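Local coordinates for putative modulator of DNA gyrase (Bacteroides thetaiotaomicron, PDB 1VPB), which belongs to the PmbA/TldD (U62) family and probably acts as a metallopeptidase; a role in modulating DNA gyrase is only putative, at residues 116-128 against 301-315. Numbering follows the deposited sequence. Where two conformers were deposited one is given.
Sequences SRYYKGGKPDLKL and VKASGARYFDNEGIA. With EDO (1,2-ethanediol), chain B.
The shortest polar bond joining 116-128 to 301-315 is that from Tyr308 OH to Pro124 O, 2.6 Å long; the hydroxyl donates in the carbonyl plane, onto a lone pair. Tyr308 is also sandwiched: Lys123 CB lies over one face, 3.7 Å from the ring centroid, and Leu126 CD1 over the opposite face at 3.8 Å, both CH-pi contacts offset toward the rim. With a contact on each face and the hydroxyl tied down, the ring has little freedom to turn. Farther back on the same side chain, Tyr308 CB sits 3.6 Å from the centroid of the Tyr119 ring and only 6° off its normal, whereas the two rings, though nearly parallel, are slid apart and barely overlap. Tyr119 CG is anti to the backbone N (chi1 178°), which lays the ring against Tyr308 and brings CD2 within 3.5 Å of Phe309 CD1, completing an aromatic cluster; its OH accepts from Lys123 N, linking the two ends of the loop through Gly121 and Gly122. A leucine in place of Tyr308 would probably leave Pro124 O without its donor and open a gap between Lys123 and Leu126. Backbone bonds secure both ends of the contact: Ala315 N to Arg117 O and Tyr119 N to Gly313 O flank a single beta bridge between Tyr118 and Ile314, and Lys302 N donates to Leu126 O at 2.8 Å. At the bridge, Ile314 CD1 lies over one guanidinium face of Arg117, 3.5 Å from NH1. The contact thus pairs the loop between helices 87-101 and 138-150 with the loop between strands 294-296 and 319-323, and strand 181-198 of the six-stranded antiparallel sheet borders both, through Ser187 against Leu128 and Thr185 against Phe309.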
ATOM      1  N   SER A 116       4.454  11.431 -34.884  1.00 37.54           N
ATOM      2  CA  SER A 116       5.614  10.879 -35.628  1.00 38.67           C
ATOM      3  C   SER A 116       6.459   9.999 -34.671  1.00 41.96           C
ATOM      4  O   SER A 116       7.181   9.080 -35.129  1.00 39.76           O
ATOM      5  CB  SER A 116       6.435  11.993 -36.226  1.00 40.55           C
ATOM      6  OG  SER A 116       7.177  12.642 -35.263  1.00 41.06           O
ATOM      7  N   ARG A 117       6.312  10.237 -33.350  1.00 35.96           N
ATOM      8  CA  ARG A 117       6.998   9.449 -32.326  1.00 35.68           C
ATOM      9  C   ARG A 117       6.331   8.155 -31.902  1.00 33.12           C
ATOM     10  O   ARG A 117       6.919   7.400 -31.139  1.00 34.47           O
ATOM     11  CB  ARG A 117       7.177  10.295 -31.059  1.00 36.16           C
ATOM     12  CG  ARG A 117       7.924  11.556 -31.270  1.00 41.24           C
ATOM     13  CD  ARG A 117       7.990  12.405 -30.014  1.00 42.31           C
ATOM     14  NE  ARG A 117       8.735  11.705 -28.992  1.00 44.01           N
ATOM     15  CZ  ARG A 117       8.389  11.652 -27.677  1.00 41.13           C
ATOM     16  NH1 ARG A 117       7.366  12.351 -27.146  1.00 48.34           N
ATOM     17  NH2 ARG A 117       9.148  10.958 -26.894  1.00 47.89           N
ATOM     18  N   TYR A 118       5.089   7.900 -32.318  1.00 33.21           N
ATOM     19  CA  TYR A 118       4.391   6.734 -31.893  1.00 34.36           C
ATOM     20  C   TYR A 118       4.937   5.431 -32.482  1.00 32.49           C
ATOM     21  O   TYR A 118       5.484   5.449 -33.589  1.00 34.35           O
ATOM     22  CB  TYR A 118       2.953   6.838 -32.327  1.00 35.32           C
ATOM     23  CG  TYR A 118       2.114   7.888 -31.599  1.00 32.80           C
ATOM     24  CD1 TYR A 118       2.363   8.201 -30.273  1.00 36.82           C
ATOM     25  CD2 TYR A 118       1.054   8.525 -32.253  1.00 42.31           C
ATOM     26  CE1 TYR A 118       1.534   9.118 -29.594  1.00 41.60           C
ATOM     27  CE2 TYR A 118       0.219   9.388 -31.573  1.00 49.81           C
ATOM     28  CZ  TYR A 118       0.457   9.675 -30.266  1.00 35.47           C
ATOM     29  OH  TYR A 118      -0.349  10.611 -29.517  1.00 33.24           O
ATOM     30  N   TYR A 119       4.777   4.362 -31.742  1.00 33.47           N
ATOM     31  CA  TYR A 119       4.969   3.026 -32.323  1.00 34.39           C
ATOM     32  C   TYR A 119       4.070   2.864 -33.535  1.00 35.50           C
ATOM     33  O   TYR A 119       2.861   3.016 -33.498  1.00 33.73           O
ATOM     34  CB  TYR A 119       4.742   1.954 -31.314  1.00 32.07           C
ATOM     35  CG  TYR A 119       4.881   0.544 -31.869  1.00 30.87           C
ATOM     36  CD1 TYR A 119       6.079   0.130 -32.424  1.00 36.16           C
ATOM     37  CD2 TYR A 119       3.875  -0.370 -31.747  1.00 30.63           C
ATOM     38  CE1 TYR A 119       6.188  -1.176 -32.887  1.00 33.35           C
ATOM     39  CE2 TYR A 119       4.010  -1.667 -32.204  1.00 31.71           C
ATOM     40  CZ  TYR A 119       5.205  -2.027 -32.782  1.00 33.37           C
ATOM     41  OH  TYR A 119       5.357  -3.317 -33.295  1.00 33.85           O
ATOM     42  N   LYS A 120       4.686   2.364 -34.591  1.00 34.71           N
ATOM     43  CA  LYS A 120       4.054   2.269 -35.968  1.00 32.86           C
ATOM     44  C   LYS A 120       3.832   0.819 -36.369  1.00 33.57           C
ATOM     45  O   LYS A 120       3.405   0.572 -37.495  1.00 34.52           O
ATOM     46  CB  LYS A 120       4.913   3.009 -36.986  1.00 31.33           C
ATOM     47  CG  LYS A 120       5.163   4.514 -36.721  1.00 34.33           C
ATOM     48  CD  LYS A 120       3.867   5.296 -36.737  1.00 38.32           C
ATOM     49  CE  LYS A 120       4.149   6.775 -36.450  1.00 38.91           C
ATOM     50  NZ  LYS A 120       2.746   7.507 -36.407  1.00 39.62           N
ATOM     51  N   GLY A 121       3.936  -0.100 -35.397  1.00 33.64           N
ATOM     52  CA  GLY A 121       3.562  -1.476 -35.595  1.00 32.95           C
ATOM     53  C   GLY A 121       4.628  -2.252 -36.368  1.00 32.21           C
ATOM     54  O   GLY A 121       5.641  -1.694 -36.780  1.00 32.91           O
ATOM     55  N   GLY A 122       4.359  -3.551 -36.488  1.00 33.98           N
ATOM     56  CA  GLY A 122       5.084  -4.380 -37.408  1.00 33.91           C
ATOM     57  C   GLY A 122       6.376  -5.004 -36.917  1.00 33.54           C
ATOM     58  O   GLY A 122       7.015  -5.842 -37.692  1.00 32.98           O
ATOM     59  N   LYS A 123       6.783  -4.684 -35.692  0.50 33.98           N
ATOM     60  CA  LYS A 123       7.978  -5.303 -35.112  0.50 32.96           C
ATOM     61  C   LYS A 123       7.614  -6.727 -34.655  0.50 32.97           C
ATOM     62  O   LYS A 123       6.427  -7.064 -34.447  0.50 33.74           O
ATOM     63  CB  LYS A 123       8.585  -4.436 -33.990  0.50 33.27           C
ATOM     64  CG  LYS A 123       9.321  -3.171 -34.490  0.50 32.25           C
ATOM     65  CD  LYS A 123      10.055  -2.384 -33.407  0.50 33.42           C
ATOM     66  CE  LYS A 123      11.248  -1.589 -33.942  0.50 40.93           C
ATOM     67  NZ  LYS A 123      10.862  -0.362 -34.699  0.50 40.35           N
ATOM     68  N   PRO A 124       8.618  -7.598 -34.518  1.00 32.60           N
ATOM     69  CA  PRO A 124       8.357  -9.000 -34.220  1.00 33.34           C
ATOM     70  C   PRO A 124       7.571  -9.247 -32.924  1.00 33.01           C
ATOM     71  O   PRO A 124       7.713  -8.516 -31.938  1.00 32.49           O
ATOM     72  CB  PRO A 124       9.760  -9.592 -34.146  1.00 34.49           C
ATOM     73  CG  PRO A 124      10.612  -8.742 -34.882  1.00 36.26           C
ATOM     74  CD  PRO A 124      10.054  -7.331 -34.679  1.00 34.39           C
ATOM     75  N   ASP A 125       6.777 -10.297 -32.909  1.00 35.58           N
ATOM     76  CA  ASP A 125       6.056 -10.729 -31.696  1.00 34.28           C
ATOM     77  C   ASP A 125       7.001 -10.871 -30.530  1.00 33.77           C
ATOM     78  O   ASP A 125       8.002 -11.605 -30.598  1.00 33.85           O
ATOM     79  CB  ASP A 125       5.352 -12.061 -32.015  1.00 39.87           C
ATOM     80  CG  ASP A 125       4.414 -12.540 -30.969  1.00 43.85           C
ATOM     81  OD1 ASP A 125       4.256 -11.902 -29.905  1.00 38.05           O
ATOM     82  OD2 ASP A 125       3.823 -13.654 -31.157  1.00 45.21           O
ATOM     83  N   LEU A 126       6.733 -10.119 -29.434  1.00 34.84           N
ATOM     84  CA  LEU A 126       7.585 -10.212 -28.253  1.00 30.41           C
ATOM     85  C   LEU A 126       7.293 -11.499 -27.440  1.00 32.34           C
ATOM     86  O   LEU A 126       8.055 -11.814 -26.524  1.00 33.04           O
ATOM     87  CB  LEU A 126       7.426  -9.001 -27.312  1.00 34.39           C
ATOM     88  CG  LEU A 126       7.944  -7.693 -27.903  1.00 33.46           C
ATOM     89  CD1 LEU A 126       7.506  -6.465 -27.168  1.00 36.40           C
ATOM     90  CD2 LEU A 126       9.459  -7.643 -28.052  1.00 34.21           C
ATOM     91  N   LYS A 127       6.187 -12.177 -27.746  1.00 33.15           N
ATOM     92  CA  LYS A 127       5.874 -13.504 -27.192  1.00 36.41           C
ATOM     93  C   LYS A 127       5.789 -13.466 -25.669  1.00 35.19           C
ATOM     94  O   LYS A 127       6.416 -14.269 -24.970  1.00 34.73           O
ATOM     95  CB  LYS A 127       6.942 -14.530 -27.627  1.00 36.12           C
ATOM     96  CG  LYS A 127       6.881 -14.743 -29.136  1.00 37.81           C
ATOM     97  CD  LYS A 127       7.797 -15.836 -29.605  1.00 47.47           C
ATOM     98  CE  LYS A 127       7.687 -15.973 -31.108  1.00 55.20           C
ATOM     99  NZ  LYS A 127       8.673 -17.021 -31.622  1.00 50.31           N
ATOM    100  N   LEU A 128       5.057 -12.479 -25.151  1.00 32.79           N
ATOM    101  CA  LEU A 128       5.034 -12.294 -23.705  1.00 32.04           C
ATOM    102  C   LEU A 128       3.830 -12.965 -23.056  1.00 31.60           C
ATOM    103  O   LEU A 128       3.654 -12.885 -21.817  1.00 33.21           O
ATOM    104  CB  LEU A 128       5.005 -10.801 -23.377  1.00 30.59           C
ATOM    105  CG  LEU A 128       6.130  -9.977 -24.028  1.00 33.64           C
ATOM    106  CD1 LEU A 128       5.853  -8.495 -23.828  1.00 41.41           C
ATOM    107  CD2 LEU A 128       7.415 -10.336 -23.488  1.00 35.10           C
ATOM    108  N   VAL A 301      12.803 -10.482 -26.685  1.00 36.31           N
ATOM    109  CA  VAL A 301      11.693 -11.404 -26.797  1.00 35.31           C
ATOM    110  C   VAL A 301      11.592 -12.340 -25.609  1.00 35.74           C
ATOM    111  O   VAL A 301      12.626 -12.802 -25.066  1.00 37.00           O
ATOM    112  CB  VAL A 301      11.851 -12.180 -28.158  1.00 36.83           C
ATOM    113  CG1 VAL A 301      10.864 -13.280 -28.300  1.00 38.61           C
ATOM    114  CG2 VAL A 301      11.723 -11.186 -29.308  1.00 39.96           C
ATOM    115  N   LYS A 302      10.349 -12.611 -25.200  1.00 34.72           N
ATOM    116  CA  LYS A 302       9.967 -13.403 -24.075  1.00 33.92           C
ATOM    117  C   LYS A 302      10.623 -12.880 -22.786  1.00 40.46           C
ATOM    118  O   LYS A 302      10.975 -13.668 -21.922  1.00 42.78           O
ATOM    119  CB  LYS A 302      10.401 -14.907 -24.214  1.00 35.64           C
ATOM    120  CG  LYS A 302       9.773 -15.691 -25.327  1.00 46.66           C
ATOM    121  CD  LYS A 302       9.965 -17.189 -25.123  1.00 44.40           C
ATOM    122  CE  LYS A 302       9.137 -17.985 -26.150  1.00 56.88           C
ATOM    123  NZ  LYS A 302       9.419 -19.492 -26.141  1.00 52.30           N
ATOM    124  N   ALA A 303      10.741 -11.575 -22.638  1.00 34.57           N
ATOM    125  CA  ALA A 303      11.467 -10.977 -21.506  1.00 33.72           C
ATOM    126  C   ALA A 303      10.503 -10.123 -20.694  1.00 35.83           C
ATOM    127  O   ALA A 303       9.825  -9.263 -21.276  1.00 33.96           O
ATOM    128  CB  ALA A 303      12.562 -10.151 -21.997  1.00 35.56           C
ATOM    129  N   SER A 304      10.485 -10.304 -19.382  1.00 36.11           N
ATOM    130  CA  SER A 304       9.665  -9.470 -18.486  1.00 33.55           C
ATOM    131  C   SER A 304      10.111  -8.019 -18.637  1.00 35.26           C
ATOM    132  O   SER A 304      11.287  -7.723 -18.593  1.00 35.40           O
ATOM    133  CB  SER A 304       9.860  -9.898 -17.047  1.00 37.06           C
ATOM    134  OG  SER A 304       9.009  -9.119 -16.191  1.00 39.92           O
ATOM    135  N   GLY A 305       9.158  -7.119 -18.879  1.00 33.86           N
ATOM    136  CA  GLY A 305       9.467  -5.713 -19.099  1.00 32.22           C
ATOM    137  C   GLY A 305       9.401  -5.241 -20.531  1.00 33.33           C
ATOM    138  O   GLY A 305       9.350  -4.038 -20.835  1.00 32.77           O
ATOM    139  N   ALA A 306       9.457  -6.184 -21.475  1.00 34.05           N
ATOM    140  CA  ALA A 306       9.548  -5.797 -22.871  1.00 33.39           C
ATOM    141  C   ALA A 306       8.260  -5.116 -23.357  1.00 31.58           C
ATOM    142  O   ALA A 306       7.154  -5.486 -22.949  1.00 32.75           O
ATOM    143  CB  ALA A 306       9.855  -7.015 -23.727  1.00 34.75           C
ATOM    144  N   ARG A 307       8.424  -4.131 -24.204  1.00 33.30           N
ATOM    145  CA  ARG A 307       7.290  -3.386 -24.774  1.00 33.03           C
ATOM    146  C   ARG A 307       7.711  -2.505 -25.928  1.00 29.68           C
ATOM    147  O   ARG A 307       8.842  -2.017 -25.973  1.00 33.96           O
ATOM    148  CB  ARG A 307       6.610  -2.540 -23.680  1.00 32.07           C
ATOM    149  CG  ARG A 307       7.496  -1.536 -23.060  1.00 34.20           C
ATOM    150  CD  ARG A 307       6.788  -0.664 -22.022  1.00 33.02           C
ATOM    151  NE  ARG A 307       7.743   0.275 -21.415  1.00 34.42           N
ATOM    152  CZ  ARG A 307       7.399   1.319 -20.671  1.00 37.64           C
ATOM    153  NH1 ARG A 307       6.122   1.592 -20.391  1.00 35.90           N
ATOM    154  NH2 ARG A 307       8.341   2.062 -20.162  1.00 37.43           N
ATOM    155  N   TYR A 308       6.800  -2.361 -26.903  1.00 31.80           N
ATOM    156  CA  TYR A 308       7.081  -1.495 -28.042  1.00 30.63           C
ATOM    157  C   TYR A 308       6.651  -0.024 -27.889  1.00 32.77           C
ATOM    158  O   TYR A 308       7.022   0.793 -28.686  1.00 33.21           O
ATOM    159  CB  TYR A 308       6.432  -2.072 -29.295  1.00 30.90           C
ATOM    160  CG  TYR A 308       7.182  -3.295 -29.842  1.00 29.05           C
ATOM    161  CD1 TYR A 308       8.552  -3.252 -29.976  1.00 33.87           C
ATOM    162  CD2 TYR A 308       6.505  -4.476 -30.159  1.00 31.67           C
ATOM    163  CE1 TYR A 308       9.243  -4.359 -30.465  1.00 31.71           C
ATOM    164  CE2 TYR A 308       7.201  -5.609 -30.660  1.00 33.68           C
ATOM    165  CZ  TYR A 308       8.586  -5.511 -30.813  1.00 32.77           C
ATOM    166  OH  TYR A 308       9.308  -6.616 -31.300  1.00 32.74           O
ATOM    167  N   PHE A 309       5.866   0.250 -26.852  1.00 33.67           N
ATOM    168  CA  PHE A 309       5.457   1.631 -26.596  1.00 32.14           C
ATOM    169  C   PHE A 309       5.191   1.826 -25.111  1.00 32.69           C
ATOM    170  O   PHE A 309       4.877   0.880 -24.404  1.00 33.87           O
ATOM    171  CB  PHE A 309       4.225   2.032 -27.430  1.00 34.13           C
ATOM    172  CG  PHE A 309       3.115   1.053 -27.397  1.00 31.36           C
ATOM    173  CD1 PHE A 309       3.050   0.001 -28.336  1.00 31.49           C
ATOM    174  CD2 PHE A 309       2.087   1.184 -26.473  1.00 37.92           C
ATOM    175  CE1 PHE A 309       2.021  -0.877 -28.322  1.00 35.72           C
ATOM    176  CE2 PHE A 309       1.039   0.294 -26.478  1.00 33.86           C
ATOM    177  CZ  PHE A 309       1.049  -0.769 -27.393  1.00 35.65           C
ATOM    178  N   ASP A 310       5.271   3.081 -24.670  1.00 33.70           N
ATOM    179  CA  ASP A 310       4.858   3.390 -23.309  1.00 34.16           C
ATOM    180  C   ASP A 310       3.409   3.795 -23.269  1.00 38.40           C
ATOM    181  O   ASP A 310       2.680   3.723 -24.279  1.00 36.15           O
ATOM    182  CB  ASP A 310       5.779   4.428 -22.691  1.00 32.88           C
ATOM    183  CG  ASP A 310       5.584   5.847 -23.228  1.00 34.96           C
ATOM    184  OD1 ASP A 310       4.720   6.119 -24.128  1.00 34.80           O
ATOM    185  OD2 ASP A 310       6.279   6.775 -22.713  1.00 37.75           O
ATOM    186  N   ASN A 311       2.948   4.257 -22.096  1.00 37.95           N
ATOM    187  CA  ASN A 311       1.516   4.624 -22.030  1.00 38.84           C
ATOM    188  C   ASN A 311       1.047   5.873 -22.784  1.00 40.46           C
ATOM    189  O   ASN A 311      -0.174   6.125 -22.877  1.00 46.90           O
ATOM    190  CB  ASN A 311       1.132   4.658 -20.533  1.00 38.94           C
ATOM    191  CG  ASN A 311       1.166   3.268 -19.884  1.00 51.46           C
ATOM    192  OD1 ASN A 311       1.431   2.230 -20.549  1.00 60.55           O
ATOM    193  ND2 ASN A 311       0.858   3.224 -18.567  1.00 60.78           N
ATOM    194  N   GLU A 312       1.965   6.660 -23.338  1.00 36.80           N
ATOM    195  CA  GLU A 312       1.696   7.792 -24.146  1.00 37.93           C
ATOM    196  C   GLU A 312       1.765   7.410 -25.651  1.00 35.41           C
ATOM    197  O   GLU A 312       1.749   8.314 -26.472  1.00 37.79           O
ATOM    198  CB  GLU A 312       2.778   8.903 -23.974  1.00 42.19           C
ATOM    199  CG  GLU A 312       3.027   9.531 -22.651  1.00 56.58           C
ATOM    200  CD  GLU A 312       3.571  10.932 -22.871  1.00 54.28           C
ATOM    201  OE1 GLU A 312       4.778  11.143 -23.135  1.00 47.04           O
ATOM    202  OE2 GLU A 312       2.748  11.824 -22.845  1.00 54.57           O
ATOM    203  N   GLY A 313       1.974   6.120 -25.948  1.00 37.16           N
ATOM    204  CA  GLY A 313       2.116   5.615 -27.326  1.00 36.66           C
ATOM    205  C   GLY A 313       3.508   5.758 -27.959  1.00 33.67           C
ATOM    206  O   GLY A 313       3.684   5.362 -29.128  1.00 35.47           O
ATOM    207  N   ILE A 314       4.454   6.312 -27.232  1.00 33.21           N
ATOM    208  CA  ILE A 314       5.757   6.659 -27.749  1.00 32.92           C
ATOM    209  C   ILE A 314       6.460   5.338 -28.048  1.00 33.44           C
ATOM    210  O   ILE A 314       6.491   4.476 -27.200  1.00 32.36           O
ATOM    211  CB  ILE A 314       6.589   7.479 -26.779  1.00 34.13           C
ATOM    212  CG1 ILE A 314       5.902   8.819 -26.454  1.00 40.75           C
ATOM    213  CG2 ILE A 314       7.951   7.777 -27.343  1.00 36.67           C
ATOM    214  CD1 ILE A 314       5.382   9.467 -27.595  1.00 40.37           C
ATOM    215  N   ALA A 315       7.057   5.229 -29.211  1.00 34.62           N
ATOM    216  CA  ALA A 315       7.837   4.025 -29.541  1.00 33.57           C
ATOM    217  C   ALA A 315       9.063   3.902 -28.605  1.00 33.24           C
ATOM    218  O   ALA A 315       9.886   4.844 -28.492  1.00 33.48           O
ATOM    219  CB  ALA A 315       8.308   4.111 -30.974  1.00 35.81           C
TER
HETATM  220  C1  EDO B 440       5.902  -8.406 -19.989  1.00 34.22           C
HETATM  221  O1  EDO B 440       6.364  -8.367 -18.655  1.00 27.25           O
HETATM  222  C2  EDO B 440       5.307  -7.072 -20.359  1.00 33.53           C
HETATM  223  O2  EDO B 440       6.286  -6.034 -20.418  1.00 25.65           O
HETATM  224  O   HOH W   1       0.293  11.062 -26.847  1.00 23.60           O